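Side-chain contact in cyclic dimeric GMP binding protein (Pseudomonas fluorescens, PDB 3PJV), which probably relays the binding of cyclic dimeric GMP inside the cell to the periplasm, where it controls proteolysis, presumably through the protease LapG: residues 30-35 with 43-48. Residues are numbered along the deposited sequence; the frame is centred on the assembly and turned at random.
Sequences LSLTPN and ELLVSS
Leu45 reaches from helix 39-50 to the end of helix 6-32, where its side chain packs into the corner formed by Leu32, the Ser31 carbonyl and Asn35. A chi1 of -74° turns its branch point away from the carbonyl carbon of its own residue, and with chi2 extended this sends CD1 across to the first helix. There CD1 lies 3.6 Å from the carbonyl O of Ser31 and close to the side-chain amide of Asn35, which the leucine crosses at about a right angle. The other half of the contact is purely apolar. Leu32 and Leu45 run alongside one another, pointing opposite ways, and CD2 of Leu32 lies 3.9 Å from both CB and CD1 of Leu45. This is the tightly packed side: Leu32 is buried, resting also on Val42 of the second helix and Val60 of strand 55-62, and Val110 of the second subunit packs against it as well. Val46, next to Leu45, turns to the same strand through Ile58 and Val60.

Away from Leu32 the contact is looser. Ser31 lies at the margin, its CB directed at the second helix, but in the conformer modelled here its OG bonds back to the carbonyl O of Ala27, one turn earlier. Glu43, separately, points away from the first helix and forms a salt bridge with Arg72. The closest pair of CA atoms, of Leu32 and Leu45, is 7.1 Å apart, and no hydrogen bond is assigned between the segments. The two helices thus form a helical hairpin, joined by a short connection, beside strand 55-62. With hydrocarbon against hydrocarbon at Leu32 and a methyl against backbone and amide polar groups elsewhere, the pairing rests on shape and burial of leucine side chains rather than on directional bonds.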
loop_
_atom_site.group_PDB
_atom_site.type_symbol
_atom_site.label_atom_id
_atom_site.label_comp_id
_atom_site.label_asym_id
_atom_site.label_seq_id
_atom_site.Cartn_x
_atom_site.Cartn_y
_atom_site.Cartn_z
ATOM N N LEU A 30 -5.142 -0.179 17.462
ATOM C CA LEU A 30 -4.034 -0.188 18.421
ATOM C C LEU A 30 -3.468 1.227 18.580
ATOM O O LEU A 30 -3.257 1.712 19.691
ATOM C CB LEU A 30 -2.937 -1.141 17.941
ATOM C CG LEU A 30 -2.045 -1.889 18.932
ATOM C CD1 LEU A 30 -0.654 -2.097 18.327
ATOM C CD2 LEU A 30 -1.969 -1.202 20.291
ATOM N N SER A 31 -3.224 1.886 17.456
ATOM C CA SER A 31 -2.672 3.234 17.479
ATOM C C SER A 31 -3.569 4.200 18.249
ATOM O O SER A 31 -3.077 5.080 18.954
ATOM C CB SER A 31 -2.451 3.734 16.049
ATOM O OG SER A 31 -1.561 2.876 15.361
ATOM N N LEU A 32 -4.879 4.019 18.126
ATOM C CA LEU A 32 -5.853 4.931 18.714
ATOM C C LEU A 32 -6.058 4.705 20.199
ATOM O O LEU A 32 -6.542 5.583 20.896
ATOM C CB LEU A 32 -7.217 4.782 18.023
ATOM C CG LEU A 32 -7.323 5.331 16.601
ATOM C CD1 LEU A 32 -8.715 5.030 16.036
ATOM C CD2 LEU A 32 -7.055 6.817 16.591
ATOM N N THR A 33 -5.717 3.517 20.680
ATOM C CA THR A 33 -6.056 3.161 22.054
ATOM C C THR A 33 -5.546 4.141 23.125
ATOM O O THR A 33 -6.321 4.554 23.997
ATOM C CB THR A 33 -5.674 1.699 22.377
ATOM O OG1 THR A 33 -6.465 0.826 21.555
ATOM C CG2 THR A 33 -5.940 1.385 23.856
ATOM N N PRO A 34 -4.254 4.519 23.071
ATOM C CA PRO A 34 -3.768 5.450 24.097
ATOM C C PRO A 34 -4.166 6.897 23.838
ATOM O O PRO A 34 -3.811 7.756 24.645
ATOM C CB PRO A 34 -2.246 5.293 24.025
ATOM C CG PRO A 34 -1.977 4.800 22.653
ATOM C CD PRO A 34 -3.157 3.951 22.269
ATOM N N ASN A 35 -4.888 7.152 22.743
ATOM C CA ASN A 35 -5.241 8.515 22.327
ATOM C C ASN A 35 -6.737 8.726 22.119
ATOM O O ASN A 35 -7.159 9.756 21.581
ATOM C CB ASN A 35 -4.545 8.870 21.005
ATOM C CG ASN A 35 -3.053 8.640 21.046
ATOM O OD1 ASN A 35 -2.522 7.806 20.312
ATOM N ND2 ASN A 35 -2.366 9.386 21.899
ATOM N N GLU A 43 -8.071 12.229 14.844
ATOM C CA GLU A 43 -8.147 12.644 13.451
ATOM C C GLU A 43 -6.788 12.535 12.758
ATOM O O GLU A 43 -6.703 12.092 11.611
ATOM C CB GLU A 43 -8.719 14.059 13.322
ATOM C CG GLU A 43 -8.963 14.463 11.877
ATOM C CD GLU A 43 -9.793 15.724 11.747
ATOM O OE1 GLU A 43 -10.075 16.138 10.601
ATOM O OE2 GLU A 43 -10.165 16.300 12.791
ATOM N N LEU A 44 -5.723 12.922 13.457
ATOM C CA LEU A 44 -4.377 12.843 12.889
ATOM C C LEU A 44 -3.990 11.417 12.533
ATOM O O LEU A 44 -3.451 11.150 11.459
ATOM C CB LEU A 44 -3.335 13.406 13.853
ATOM C CG LEU A 44 -2.948 14.863 13.660
ATOM C CD1 LEU A 44 -1.560 15.097 14.228
ATOM C CD2 LEU A 44 -2.982 15.207 12.189
ATOM N N LEU A 45 -4.254 10.501 13.458
ATOM C CA LEU A 45 -3.889 9.102 13.273
ATOM C C LEU A 45 -4.681 8.441 12.154
ATOM O O LEU A 45 -4.143 7.624 11.411
ATOM C CB LEU A 45 -4.077 8.330 14.580
ATOM C CG LEU A 45 -2.995 8.657 15.609
ATOM C CD1 LEU A 45 -3.355 8.077 16.968
ATOM C CD2 LEU A 45 -1.635 8.148 15.134
ATOM N N VAL A 46 -5.953 8.800 12.023
ATOM C CA VAL A 46 -6.752 8.268 10.931
ATOM C C VAL A 46 -6.299 8.848 9.582
ATOM O O VAL A 46 -6.179 8.122 8.597
ATOM C CB VAL A 46 -8.250 8.530 11.130
ATOM C CG1 VAL A 46 -9.048 8.081 9.895
ATOM C CG2 VAL A 46 -8.755 7.813 12.386
ATOM N N SER A 47 -6.039 10.152 9.551
ATOM C CA SER A 47 -5.575 10.799 8.318
ATOM C C SER A 47 -4.264 10.212 7.825
ATOM O O SER A 47 -4.078 10.010 6.620
ATOM C CB SER A 47 -5.409 12.308 8.531
ATOM O OG SER A 47 -6.667 12.940 8.601
ATOM N N SER A 48 -3.354 9.962 8.760
ATOM C CA SER A 48 -2.061 9.362 8.461
ATOM C C SER A 48 -2.238 8.135 7.575
ATOM O O SER A 48 -1.695 8.066 6.474
ATOM C CB SER A 48 -1.349 8.983 9.766
ATOM O OG SER A 48 -0.108 8.343 9.530
#